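Long-range contacts in flagellar pocket-related cytoskeletal protein (PDB 6SJQ), which belongs to the flagellar pocket collar of Trypanosoma brucei, where its N-terminal ubiquitin-fold domain, the part in this crystal, appears to serve protein binding: residues A5-V10 against E22-S27; Q9-I14 against Y86-V91; S62-Y67 against V75-E80; N17-E22 against T40-E45. One frame throughout, in Å; residues are numbered along the deposited sequence. Where two conformers were deposited one is given.

Contact 1: residues A5-V10 against E22-S27; sequences AFLVQV and ELSFPS
Phe6 and Phe25, and then Val8 and Leu23, exchange paired backbone hydrogen bonds that zip the first hairpin of this ubiquitin-like domain into an antiparallel pair. The straightest of the four runs from Leu23 N to Val8 O (2.9 Å, 174° at the hydrogen). Leu7 and Ser24 form a non-hydrogen-bonded pair between them, where Leu7 CA sends a CA-H...O contact to Leu23 O.

The face bearing Phe6, Val8, Leu23 and Phe25 is the close-packed one. Leu23 has its CG anti to the carbonyl carbon (chi1 -60°), and its CD1 meets Val10 CG2, at about 3.6 Å in the Val10 conformer given. Phe25 brings its CE1 to Val8 CG2 at 4.2 Å, and the same methyl lies in the plane of the Phe6 ring, at its edge. Branched and aromatic residues suit this side because helix 31-49 packs over it, meeting Val10, Leu23 and Phe25.

The other face is looser and more polar. Leu7 CD2 comes within 3.0 Å of Ser24 OG, a short contact that is doubtful because Ser24 has two conformers. Beyond it the Glu22 carboxylate is held by a salt bridge to Lys111 and a hydrogen bond with the Tyr86 hydroxyl. The chemistry therefore implies a two-sided hairpin: backbone bonds set its register, hydrocarbon seals the helix side, and charged and hydroxyl groups share the opposite face with Leu7.

Contact 2: residues Q9-I14 against Y86-V91; sequences QVAADI and YCQLYV
Gln9 and Ala11 bond to Cys87, Leu89 and Val91 in the parallel pairing of first and last strands that lies at the middle of the ubiquitin fold. Gln9 N gives to Cys87 O and Gln9 O receives Leu89 N; Ala11 repeats the pattern one step on, with N to Leu89 O and O from Val91 N.

Gln9 shows how a long amide suits the face away from the helix. Its CB lies 3.5 Å from Gln88 OE1. CG, anti to the carbonyl carbon (chi1 -57°), sits over one face of the Tyr86 ring, 3.9 Å from the centroid, as a CH-pi contact. CD follows over the rim near CE1, and the amide stacks on the ring with planes 25° apart. At the tip NE2 donates to Tyr86 O (2.9 Å), which is nearly in the amide plane. OE1 approaches Gln88 OE1 (3.2 Å) without bonding, both being acceptors, and takes its hydrogen bond from Asn20 ND2.

Gln88 crosses Gln9 at about a right angle and turns its NE2 back to Leu89 O. That oxygen is gripped twice, by Ala11 N and Gln88 NE2 from opposite faces of its plane; Asn20 OD1 is a further partner of NE2. Ala11, with only a methyl, lets Gln88 NE2 come close to its CB.

On the helix side Val10 CG1, in the conformer given, meets Val91 CG2. At the far end Tyr90 OH lies 2.4 Å from Asp13 OD2, too short for the exact length to be trusted; Lys18 forms a salt bridge with the same oxygen. A water joins Asp13 N, Val91 O and the tyrosine hydroxyl, donating to Tyr90 OH at 3.1 Å.

Contact 3: residues S62-Y67 against V75-E80; sequences SKIKMY and VDLIRE
Lys63 and Asp76 make a salt bridge across the edge of the sheet, with Lys63 NZ 2.6 Å from Asp76 OD2. The ammonium meets the syn side of the oxygen, 26° out of the carboxylate plane. Lysine suits the place because its long chain can bend at chi3 and chi4 (-68° and -70°), bringing NZ back across the aspartate. Asp76 OD1 takes a water at 2.6 Å, and the extended Lys65 passes its CE 3.7 Å from the same oxygen; its positive charge nearby would probably add to the stabilisation of the carboxylate.

Behind these charges, backbone bonds fix the spacing. Met66 and Val75 form a hydrogen-bonded antiparallel pair, and Leu77 N reaches Ile64 O at 2.8 Å just past the end of strand 73-76. Ile64 and Leu77 point the same way and lie side by side, CG2 to CD2 at 3.9 Å, while Met66 CE rests more loosely near Val75 CG2.

This hairpin forms one margin of the sheet. Strand 63-68 pairs on its other side with strand 87-92, whose Leu89 and Val91 touch Met66 and Ile64, and helix 31-49 meets Ile64 and Leu77 through Leu34, Thr35 and Ile31.

Contact 4: residues N17-E22 against T40-E45; sequences NKVNFE and TAFSNE
Phe21 pushes its ring from the strand toward the helix into a hollow lined by Ala41, Phe42 and Glu45. Alanine suits the wall of this hollow: its single methyl lets the ring come close, with Phe21 CD2 4.0 Å from Ala41 CB. Phe42 closes another side. The two aromatic side chains slide past each other in opposite directions, their planes 31° apart, and CD2 of Phe21 lies 3.6 Å from CE1 of Phe42.

Phe42 CE1 is in turn the bump that fits between Phe21 and Val19: in the Val19 conformer given, CG2 meets it at 3.6 Å and the other branch, CG1, faces Glu45 OE2 tip to tip. Glu45 bends at chi2 (76°), and its CB, CG and CD pass close to Phe21 CZ; CB lies in the ring plane, at the edge. OE1 also approaches this edge, 3.5 Å from CZ, whereas OE2 finds its charged partner in Arg49, one turn further along the helix.

No hydrogen bond crosses the interface; it rests on van der Waals packing of complementary shapes. Helix 31-49 thus lies against the sheet, Phe42 reaching beyond strand 17-25 to Val10 and Ala12 of strand 6-14 and Val91 of strand 87-92, while Pro113 of the C-terminal loop touches Phe21 and Glu45.

In the fold
Contacts 2 and 4 lie in the core, their centres 8 Å apart, whereas contacts 1 and 3 are partly buried hairpins at the two margins of the sheet, their centres 16 Å apart and their atoms not touching. Contacts 1 and 2 share strand 6-14, which pairs antiparallel on one side and parallel on the other; contacts 1 and 4 share strand 17-25. Contact 3 joins the rest through the pairing of strands 63-68 and 87-92. The chemistry follows the place: contact 4 is side-chain packing of helix on sheet, contacts 1 to 3 are built on backbone bonds, contact 2 adds amide and tyrosine partners, and contact 3 carries a salt bridge between Lys63 and Asp76.

Contact 1: residues A5-V10 against E22-S27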
loop_
_atom_site.group_PDB
_atom_site.type_symbol
_atom_site.label_atom_id
_atom_site.label_comp_id
_atom_site.label_asym_id
_atom_site.label_seq_id
_atom_site.Cartn_x
_atom_site.Cartn_y
_atom_site.Cartn_z
ATOM N N ALA A 5 14.268 -0.842 13.090
ATOM C CA ALA A 5 13.833 -1.195 11.737
ATOM C C ALA A 5 13.316 0.083 11.091
ATOM O O ALA A 5 13.020 1.056 11.792
ATOM C CB ALA A 5 12.745 -2.248 11.777
ATOM N N PHE A 6 13.226 0.096 9.765
ATOM C CA PHE A 6 12.683 1.244 9.052
ATOM C C PHE A 6 11.244 0.914 8.658
ATOM O O PHE A 6 11.003 -0.064 7.933
ATOM C CB PHE A 6 13.525 1.494 7.794
ATOM C CG PHE A 6 13.202 2.778 7.086
ATOM C CD1 PHE A 6 12.084 2.878 6.262
ATOM C CD2 PHE A 6 14.024 3.895 7.245
ATOM C CE1 PHE A 6 11.782 4.065 5.604
ATOM C CE2 PHE A 6 13.737 5.092 6.574
ATOM C CZ PHE A 6 12.606 5.171 5.748
ATOM N N LEU A 7 10.296 1.752 9.097
ATOM C CA LEU A 7 8.876 1.480 8.872
ATOM C C LEU A 7 8.328 2.421 7.817
ATOM O O LEU A 7 8.752 3.574 7.732
ATOM C CB LEU A 7 8.073 1.668 10.167
ATOM C CG LEU A 7 8.654 0.812 11.303
ATOM C CD1 LEU A 7 8.024 1.139 12.650
ATOM C CD2 LEU A 7 8.456 -0.626 10.977
ATOM N N VAL A 8 7.398 1.904 7.011
ATOM C CA VAL A 8 6.644 2.726 6.074
ATOM C C VAL A 8 5.167 2.347 6.199
ATOM O O VAL A 8 4.855 1.172 6.287
ATOM C CB VAL A 8 7.100 2.468 4.621
ATOM C CG1 VAL A 8 6.345 3.383 3.667
ATOM C CG2 VAL A 8 8.614 2.692 4.483
ATOM N N GLN A 9 4.258 3.322 6.213
ATOM C CA GLN A 9 2.815 3.016 6.182
ATOM C C GLN A 9 2.372 3.030 4.738
ATOM O O GLN A 9 2.668 3.983 4.017
ATOM C CB GLN A 9 2.014 4.080 6.929
ATOM C CG GLN A 9 2.419 4.285 8.377
ATOM C CD GLN A 9 1.649 5.428 9.004
ATOM O OE1 GLN A 9 0.474 5.277 9.360
ATOM N NE2 GLN A 9 2.289 6.599 9.099
ATOM N N VAL A 10 1.703 1.969 4.283
ATOM C CA VAL A 10 1.241 1.913 2.897
ATOM C C VAL A 10 -0.278 1.717 2.851
ATOM O O VAL A 10 -0.816 0.750 3.416
ATOM C CB VAL A 10 1.961 0.800 2.122
ATOM C CG1 VAL A 10 1.771 0.997 0.652
ATOM C CG2 VAL A 10 3.449 0.826 2.443
ATOM N N GLU A 22 1.415 -1.265 8.089
ATOM C CA GLU A 22 2.775 -0.946 8.530
ATOM C C GLU A 22 3.723 -1.983 7.949
ATOM O O GLU A 22 3.620 -3.171 8.277
ATOM C CB GLU A 22 2.812 -1.006 10.058
ATOM C CG GLU A 22 4.069 -0.487 10.692
ATOM C CD GLU A 22 3.978 -0.582 12.202
ATOM O OE1 GLU A 22 3.310 0.281 12.813
ATOM O OE2 GLU A 22 4.539 -1.542 12.767
ATOM N N LEU A 23 4.628 -1.568 7.059
ATOM C CA LEU A 23 5.597 -2.499 6.478
ATOM C C LEU A 23 6.938 -2.228 7.129
ATOM O O LEU A 23 7.299 -1.068 7.358
ATOM C CB LEU A 23 5.680 -2.299 4.959
ATOM C CG LEU A 23 4.379 -2.511 4.173
ATOM C CD1 LEU A 23 4.694 -2.496 2.679
ATOM C CD2 LEU A 23 3.729 -3.844 4.552
ATOM N N SER A 24 7.669 -3.285 7.473
ATOM C CA SER A 24 8.954 -3.162 8.167
ATOM C C SER A 24 10.103 -3.600 7.259
ATOM O O SER A 24 9.983 -4.590 6.528
ATOM C CB SER A 24 8.972 -4.024 9.440
ATOM O OG SER A 24 8.018 -3.583 10.391
ATOM N N PHE A 25 11.213 -2.863 7.296
ATOM C CA PHE A 25 12.397 -3.219 6.520
ATOM C C PHE A 25 13.641 -3.045 7.394
ATOM O O PHE A 25 13.622 -2.268 8.350
ATOM C CB PHE A 25 12.525 -2.330 5.280
ATOM C CG PHE A 25 11.295 -2.307 4.409
ATOM C CD1 PHE A 25 10.261 -1.410 4.666
ATOM C CD2 PHE A 25 11.158 -3.211 3.366
ATOM C CE1 PHE A 25 9.109 -1.397 3.881
ATOM C CE2 PHE A 25 10.012 -3.204 2.557
ATOM C CZ PHE A 25 8.984 -2.293 2.814
ATOM N N PRO A 26 14.731 -3.761 7.079
ATOM C CA PRO A 26 15.974 -3.587 7.853
ATOM C C PRO A 26 16.576 -2.178 7.767
ATOM O O PRO A 26 17.251 -1.742 8.696
ATOM C CB PRO A 26 16.938 -4.591 7.205
ATOM C CG PRO A 26 16.048 -5.639 6.620
ATOM C CD PRO A 26 14.821 -4.894 6.138
ATOM N N SER A 27 16.335 -1.478 6.664
ATOM C CA SER A 27 16.768 -0.096 6.514
ATOM C C SER A 27 15.910 0.473 5.408
ATOM O O SER A 27 15.051 -0.247 4.878
ATOM C CB SER A 27 18.262 0.001 6.163
ATOM O OG SER A 27 18.515 -0.434 4.835
#

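Contact 2: residues Q9-I14 against Y86-V91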
loop_
_atom_site.group_PDB
_atom_site.type_symbol
_atom_site.label_atom_id
_atom_site.label_comp_id
_atom_site.label_asym_id
_atom_site.label_seq_id
_atom_site.Cartn_x
_atom_site.Cartn_y
_atom_site.Cartn_z
ATOM N N GLN A 9 4.258 3.322 6.213
ATOM C CA GLN A 9 2.815 3.016 6.182
ATOM C C GLN A 9 2.372 3.030 4.738
ATOM O O GLN A 9 2.668 3.983 4.017
ATOM C CB GLN A 9 2.014 4.080 6.929
ATOM C CG GLN A 9 2.419 4.285 8.377
ATOM C CD GLN A 9 1.649 5.428 9.004
ATOM O OE1 GLN A 9 0.474 5.277 9.360
ATOM N NE2 GLN A 9 2.289 6.599 9.099
ATOM N N VAL A 10 1.703 1.969 4.283
ATOM C CA VAL A 10 1.241 1.913 2.897
ATOM C C VAL A 10 -0.278 1.717 2.851
ATOM O O VAL A 10 -0.816 0.750 3.416
ATOM C CB VAL A 10 1.961 0.800 2.122
ATOM C CG1 VAL A 10 1.771 0.997 0.652
ATOM C CG2 VAL A 10 3.449 0.826 2.443
ATOM N N ALA A 11 -0.960 2.648 2.193
ATOM C CA ALA A 11 -2.403 2.603 2.107
ATOM C C ALA A 11 -2.872 2.365 0.678
ATOM O O ALA A 11 -2.174 2.686 -0.293
ATOM C CB ALA A 11 -3.013 3.907 2.662
ATOM N N ALA A 12 -4.065 1.774 0.565
ATOM C CA ALA A 12 -4.718 1.581 -0.728
ATOM C C ALA A 12 -6.217 1.398 -0.527
ATOM O O ALA A 12 -6.675 1.127 0.590
ATOM C CB ALA A 12 -4.133 0.362 -1.464
ATOM N N ASP A 13 -6.972 1.534 -1.610
ATOM C CA ASP A 13 -8.393 1.214 -1.552
ATOM C C ASP A 13 -8.649 -0.206 -2.018
ATOM O O ASP A 13 -8.411 -0.537 -3.177
ATOM C CB ASP A 13 -9.214 2.228 -2.345
ATOM C CG ASP A 13 -9.354 3.540 -1.601
ATOM O OD1 ASP A 13 -10.042 3.551 -0.560
ATOM O OD2 ASP A 13 -8.754 4.552 -2.026
ATOM N N ILE A 14 -9.120 -1.047 -1.099
ATOM C CA ILE A 14 -9.407 -2.446 -1.422
ATOM C C ILE A 14 -10.890 -2.766 -1.168
ATOM O O ILE A 14 -11.368 -2.692 -0.034
ATOM C CB ILE A 14 -8.519 -3.406 -0.595
ATOM C CG1 ILE A 14 -7.022 -3.014 -0.680
ATOM C CG2 ILE A 14 -8.769 -4.854 -1.003
ATOM C CD1 ILE A 14 -6.322 -3.299 -2.009
ATOM N N TYR A 86 8.329 6.000 9.001
ATOM C CA TYR A 86 6.918 6.057 9.327
ATOM C C TYR A 86 6.165 7.026 8.442
ATOM O O TYR A 86 5.054 7.435 8.775
ATOM C CB TYR A 86 6.659 6.312 10.827
ATOM C CG TYR A 86 5.493 5.486 11.325
ATOM C CD1 TYR A 86 4.261 6.068 11.571
ATOM C CD2 TYR A 86 5.616 4.116 11.500
ATOM C CE1 TYR A 86 3.183 5.307 12.001
ATOM C CE2 TYR A 86 4.546 3.346 11.937
ATOM C CZ TYR A 86 3.333 3.948 12.187
ATOM O OH TYR A 86 2.264 3.180 12.609
ATOM N N CYS A 87 6.746 7.360 7.293
ATOM C CA CYS A 87 6.020 8.172 6.323
ATOM C C CYS A 87 4.806 7.394 5.790
ATOM O O CYS A 87 4.743 6.170 5.899
ATOM C CB CYS A 87 6.935 8.650 5.199
ATOM S SG CYS A 87 7.429 7.401 3.984
ATOM N N GLN A 88 3.825 8.138 5.270
ATOM C CA GLN A 88 2.609 7.556 4.720
ATOM C C GLN A 88 2.625 7.565 3.195
ATOM O O GLN A 88 2.801 8.614 2.575
ATOM C CB GLN A 88 1.386 8.349 5.196
ATOM C CG GLN A 88 0.073 7.761 4.667
ATOM C CD GLN A 88 -0.289 6.469 5.357
ATOM O OE1 GLN A 88 -0.500 6.427 6.587
ATOM N NE2 GLN A 88 -0.331 5.385 4.582
ATOM N N LEU A 89 2.443 6.388 2.595
ATOM C CA LEU A 89 2.321 6.228 1.144
ATOM C C LEU A 89 0.893 5.829 0.757
ATOM O O LEU A 89 0.165 5.217 1.540
ATOM C CB LEU A 89 3.278 5.132 0.637
ATOM C CG LEU A 89 4.763 5.241 0.992
ATOM C CD1 LEU A 89 5.532 4.127 0.289
ATOM C CD2 LEU A 89 5.301 6.593 0.593
ATOM N N TYR A 90 0.487 6.181 -0.457
ATOM C CA TYR A 90 -0.756 5.658 -1.014
ATOM C C TYR A 90 -0.446 5.040 -2.368
ATOM O O TYR A 90 0.265 5.636 -3.181
ATOM C CB TYR A 90 -1.787 6.765 -1.184
ATOM C CG TYR A 90 -3.104 6.253 -1.721
ATOM C CD1 TYR A 90 -4.071 5.731 -0.871
ATOM C CD2 TYR A 90 -3.376 6.283 -3.080
ATOM C CE1 TYR A 90 -5.289 5.264 -1.369
ATOM C CE2 TYR A 90 -4.583 5.826 -3.575
ATOM C CZ TYR A 90 -5.530 5.328 -2.719
ATOM O OH TYR A 90 -6.719 4.865 -3.246
ATOM N N VAL A 91 -0.987 3.863 -2.636
ATOM C CA VAL A 91 -0.646 3.163 -3.870
ATOM C C VAL A 91 -1.880 3.016 -4.756
ATOM O O VAL A 91 -2.910 2.474 -4.316
ATOM C CB VAL A 91 -0.046 1.780 -3.567
ATOM C CG1 VAL A 91 0.434 1.118 -4.868
ATOM C CG2 VAL A 91 1.103 1.918 -2.607
HETATM O O HOH W 1 -5.647 2.103 -4.169
#

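Contact 3: residues S62-Y67 against V75-E80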
loop_
_atom_site.group_PDB
_atom_site.type_symbol
_atom_site.label_atom_id
_atom_site.label_comp_id
_atom_site.label_asym_id
_atom_site.label_seq_id
_atom_site.Cartn_x
_atom_site.Cartn_y
_atom_site.Cartn_z
ATOM N N SER A 62 0.351 1.059 -9.804
ATOM C CA SER A 62 0.513 1.879 -11.011
ATOM C C SER A 62 1.204 3.219 -10.748
ATOM O O SER A 62 1.877 3.758 -11.627
ATOM C CB SER A 62 -0.832 2.123 -11.701
ATOM O OG SER A 62 -1.754 2.773 -10.842
ATOM N N LYS A 63 0.996 3.766 -9.553
ATOM C CA LYS A 63 1.626 5.012 -9.102
ATOM C C LYS A 63 1.659 4.966 -7.588
ATOM O O LYS A 63 0.687 4.538 -6.962
ATOM C CB LYS A 63 0.833 6.256 -9.501
ATOM C CG LYS A 63 1.464 7.543 -8.926
ATOM C CD LYS A 63 0.651 8.799 -9.196
ATOM C CE LYS A 63 0.638 9.159 -10.678
ATOM N NZ LYS A 63 1.963 9.637 -11.180
ATOM N N ILE A 64 2.770 5.400 -7.001
ATOM C CA ILE A 64 2.867 5.490 -5.557
ATOM C C ILE A 64 3.080 6.953 -5.223
ATOM O O ILE A 64 3.948 7.601 -5.812
ATOM C CB ILE A 64 4.048 4.659 -5.015
ATOM C CG1 ILE A 64 3.815 3.167 -5.310
ATOM C CG2 ILE A 64 4.179 4.845 -3.515
ATOM C CD1 ILE A 64 4.941 2.261 -4.828
ATOM N N LYS A 65 2.276 7.477 -4.302
ATOM C CA LYS A 65 2.530 8.811 -3.757
ATOM C C LYS A 65 2.916 8.753 -2.286
ATOM O O LYS A 65 2.520 7.842 -1.568
ATOM C CB LYS A 65 1.290 9.686 -3.911
ATOM C CG LYS A 65 0.931 9.979 -5.356
ATOM C CD LYS A 65 -0.096 11.078 -5.427
ATOM C CE LYS A 65 -0.493 11.354 -6.857
ATOM N NZ LYS A 65 -1.476 12.475 -6.867
ATOM N N MET A 66 3.674 9.753 -1.838
ATOM C CA MET A 66 4.063 9.881 -0.441
ATOM C C MET A 66 3.498 11.192 0.071
ATOM O O MET A 66 3.533 12.204 -0.634
ATOM C CB MET A 66 5.600 9.938 -0.329
ATOM C CG MET A 66 6.144 10.085 1.130
ATOM S SD MET A 66 7.988 10.225 1.245
ATOM C CE MET A 66 8.206 11.867 0.597
ATOM N N TYR A 67 2.965 11.200 1.286
ATOM C CA TYR A 67 2.592 12.489 1.849
ATOM C C TYR A 67 3.852 13.102 2.446
ATOM O O TYR A 67 4.430 12.563 3.405
ATOM C CB TYR A 67 1.483 12.371 2.888
ATOM C CG TYR A 67 1.133 13.732 3.422
ATOM C CD1 TYR A 67 0.363 14.602 2.664
ATOM C CD2 TYR A 67 1.609 14.163 4.648
ATOM C CE1 TYR A 67 0.067 15.856 3.116
ATOM C CE2 TYR A 67 1.303 15.418 5.122
ATOM C CZ TYR A 67 0.528 16.256 4.341
ATOM O OH TYR A 67 0.210 17.520 4.766
ATOM N N VAL A 75 3.140 13.898 -2.986
ATOM C CA VAL A 75 4.052 13.931 -4.138
ATOM C C VAL A 75 4.286 12.516 -4.673
ATOM O O VAL A 75 4.148 11.539 -3.932
ATOM C CB VAL A 75 5.401 14.544 -3.742
ATOM C CG1 VAL A 75 5.189 15.952 -3.200
ATOM C CG2 VAL A 75 6.082 13.675 -2.685
ATOM N N ASP A 76 4.659 12.390 -5.944
ATOM C CA ASP A 76 4.991 11.078 -6.490
ATOM C C ASP A 76 6.255 10.527 -5.845
ATOM O O ASP A 76 7.208 11.269 -5.571
ATOM C CB ASP A 76 5.226 11.151 -7.998
ATOM C CG ASP A 76 3.951 11.221 -8.782
ATOM O OD1 ASP A 76 2.932 11.703 -8.243
ATOM O OD2 ASP A 76 3.981 10.790 -9.945
ATOM N N LEU A 77 6.279 9.222 -5.598
ATOM C CA LEU A 77 7.505 8.596 -5.108
ATOM C C LEU A 77 8.378 8.205 -6.303
ATOM O O LEU A 77 8.072 7.250 -7.024
ATOM C CB LEU A 77 7.191 7.376 -4.239
ATOM C CG LEU A 77 8.418 6.636 -3.712
ATOM C CD1 LEU A 77 9.272 7.558 -2.869
ATOM C CD2 LEU A 77 7.988 5.400 -2.906
ATOM N N ILE A 78 9.442 8.969 -6.519
ATOM C CA ILE A 78 10.269 8.855 -7.726
ATOM C C ILE A 78 11.750 8.559 -7.423
ATOM O O ILE A 78 12.446 7.950 -8.226
ATOM C CB ILE A 78 10.203 10.169 -8.554
ATOM C CG1 ILE A 78 10.491 11.360 -7.641
ATOM C CG2 ILE A 78 8.851 10.333 -9.205
ATOM C CD1 ILE A 78 10.881 12.639 -8.336
ATOM N N ARG A 79 12.233 9.012 -6.275
ATOM C CA ARG A 79 13.652 8.914 -5.931
ATOM C C ARG A 79 13.866 8.064 -4.692
ATOM O O ARG A 79 12.961 7.918 -3.855
ATOM C CB ARG A 79 14.232 10.298 -5.639
ATOM C CG ARG A 79 14.383 11.183 -6.859
ATOM C CD ARG A 79 14.986 12.508 -6.443
ATOM N NE ARG A 79 16.257 12.299 -5.760
ATOM C CZ ARG A 79 17.438 12.295 -6.373
ATOM N NH1 ARG A 79 17.510 12.505 -7.682
ATOM N NH2 ARG A 79 18.548 12.087 -5.678
ATOM N N GLU A 80 15.097 7.581 -4.547
ATOM C CA GLU A 80 15.448 6.660 -3.481
ATOM C C GLU A 80 15.857 7.368 -2.188
ATOM O O GLU A 80 16.336 6.721 -1.258
ATOM C CB GLU A 80 16.574 5.740 -3.966
ATOM C CG GLU A 80 16.254 5.021 -5.277
ATOM C CD GLU A 80 15.308 3.863 -5.080
ATOM O OE1 GLU A 80 14.941 3.597 -3.922
ATOM O OE2 GLU A 80 14.948 3.210 -6.082
HETATM O O HOH W 2 1.316 12.786 -10.025
HETATM O O HOH W 3 5.229 6.422 -8.530
#

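Contact 4: residues N17-E22 against T40-E45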
loop_
_atom_site.group_PDB
_atom_site.type_symbol
_atom_site.label_atom_id
_atom_site.label_comp_id
_atom_site.label_asym_id
_atom_site.label_seq_id
_atom_site.Cartn_x
_atom_site.Cartn_y
_atom_site.Cartn_z
ATOM N N ASN A 17 -12.895 -0.266 0.915
ATOM C CA ASN A 17 -12.396 0.108 2.240
ATOM C C ASN A 17 -10.990 0.650 2.073
ATOM O O ASN A 17 -10.231 0.133 1.261
ATOM C CB ASN A 17 -12.371 -1.096 3.180
ATOM C CG ASN A 17 -13.755 -1.630 3.483
ATOM O OD1 ASN A 17 -14.119 -2.726 3.053
ATOM N ND2 ASN A 17 -14.540 -0.855 4.224
ATOM N N LYS A 18 -10.637 1.686 2.831
ATOM C CA LYS A 18 -9.260 2.167 2.855
ATOM C C LYS A 18 -8.478 1.302 3.824
ATOM O O LYS A 18 -8.860 1.160 4.984
ATOM C CB LYS A 18 -9.214 3.598 3.379
ATOM C CG LYS A 18 -9.211 4.659 2.325
ATOM C CD LYS A 18 -7.821 4.889 1.771
ATOM C CE LYS A 18 -7.859 6.125 0.902
ATOM N NZ LYS A 18 -9.172 6.226 0.198
ATOM N N VAL A 19 -7.389 0.705 3.359
ATOM C CA VAL A 19 -6.582 -0.113 4.256
ATOM C C VAL A 19 -5.237 0.566 4.415
ATOM O O VAL A 19 -4.802 1.323 3.549
ATOM C CB VAL A 19 -6.412 -1.562 3.761
ATOM C CG1 VAL A 19 -7.780 -2.235 3.581
ATOM C CG2 VAL A 19 -5.633 -1.599 2.470
ATOM N N ASN A 20 -4.597 0.356 5.560
ATOM C CA ASN A 20 -3.297 0.969 5.815
ATOM C C ASN A 20 -2.451 -0.047 6.543
ATOM O O ASN A 20 -2.821 -0.488 7.640
ATOM C CB ASN A 20 -3.433 2.221 6.678
ATOM C CG ASN A 20 -2.170 3.066 6.678
ATOM O OD1 ASN A 20 -1.350 2.955 5.766
ATOM N ND2 ASN A 20 -2.021 3.945 7.686
ATOM N N PHE A 21 -1.324 -0.430 5.933
ATOM C CA PHE A 21 -0.411 -1.413 6.512
ATOM C C PHE A 21 0.941 -0.835 6.920
ATOM O O PHE A 21 1.553 -0.027 6.192
ATOM C CB PHE A 21 -0.170 -2.560 5.517
ATOM C CG PHE A 21 -1.383 -3.407 5.255
ATOM C CD1 PHE A 21 -2.229 -3.775 6.293
ATOM C CD2 PHE A 21 -1.668 -3.857 3.967
ATOM C CE1 PHE A 21 -3.339 -4.565 6.052
ATOM C CE2 PHE A 21 -2.777 -4.639 3.715
ATOM C CZ PHE A 21 -3.611 -5.010 4.768
ATOM N N GLU A 22 1.415 -1.265 8.089
ATOM C CA GLU A 22 2.775 -0.946 8.530
ATOM C C GLU A 22 3.723 -1.983 7.949
ATOM O O GLU A 22 3.620 -3.171 8.277
ATOM C CB GLU A 22 2.812 -1.006 10.058
ATOM C CG GLU A 22 4.069 -0.487 10.692
ATOM C CD GLU A 22 3.978 -0.582 12.202
ATOM O OE1 GLU A 22 3.310 0.281 12.813
ATOM O OE2 GLU A 22 4.539 -1.542 12.767
ATOM N N THR A 40 2.646 -7.544 -2.462
ATOM C CA THR A 40 2.426 -8.797 -1.770
ATOM C C THR A 40 1.381 -8.597 -0.669
ATOM O O THR A 40 0.416 -9.369 -0.581
ATOM C CB THR A 40 3.726 -9.337 -1.156
ATOM O OG1 THR A 40 4.610 -9.713 -2.223
ATOM C CG2 THR A 40 3.438 -10.557 -0.270
ATOM N N ALA A 41 1.550 -7.557 0.148
ATOM C CA ALA A 41 0.621 -7.322 1.271
ATOM C C ALA A 41 -0.803 -7.063 0.782
ATOM O O ALA A 41 -1.768 -7.609 1.317
ATOM C CB ALA A 41 1.104 -6.165 2.128
ATOM N N PHE A 42 -0.943 -6.235 -0.248
ATOM C CA PHE A 42 -2.279 -5.908 -0.748
ATOM C C PHE A 42 -2.904 -7.087 -1.495
ATOM O O PHE A 42 -4.130 -7.236 -1.497
ATOM C CB PHE A 42 -2.228 -4.655 -1.639
ATOM C CG PHE A 42 -1.944 -3.370 -0.884
ATOM C CD1 PHE A 42 -2.590 -3.076 0.311
ATOM C CD2 PHE A 42 -1.043 -2.452 -1.387
ATOM C CE1 PHE A 42 -2.309 -1.874 0.994
ATOM C CE2 PHE A 42 -0.771 -1.255 -0.721
ATOM C CZ PHE A 42 -1.399 -0.973 0.467
ATOM N N SER A 43 -2.073 -7.910 -2.139
ATOM C CA SER A 43 -2.590 -9.092 -2.838
ATOM C C SER A 43 -3.101 -10.051 -1.793
ATOM O O SER A 43 -4.152 -10.674 -1.988
ATOM C CB SER A 43 -1.543 -9.773 -3.711
ATOM O OG SER A 43 -1.221 -8.981 -4.846
ATOM N N ASN A 44 -2.384 -10.152 -0.673
ATOM C CA ASN A 44 -2.850 -10.990 0.435
ATOM C C ASN A 44 -4.155 -10.482 1.016
ATOM O O ASN A 44 -5.041 -11.280 1.336
ATOM C CB ASN A 44 -1.795 -11.133 1.528
ATOM C CG ASN A 44 -0.656 -12.038 1.103
ATOM O OD1 ASN A 44 -0.793 -12.812 0.142
ATOM N ND2 ASN A 44 0.476 -11.950 1.810
ATOM N N GLU A 45 -4.285 -9.159 1.135
ATOM C CA GLU A 45 -5.533 -8.558 1.606
ATOM C C GLU A 45 -6.685 -8.830 0.633
ATOM O O GLU A 45 -7.773 -9.216 1.062
ATOM C CB GLU A 45 -5.342 -7.052 1.861
ATOM C CG GLU A 45 -6.585 -6.332 2.383
ATOM C CD GLU A 45 -6.869 -6.586 3.846
ATOM O OE1 GLU A 45 -6.145 -7.376 4.494
ATOM O OE2 GLU A 45 -7.826 -5.977 4.370
#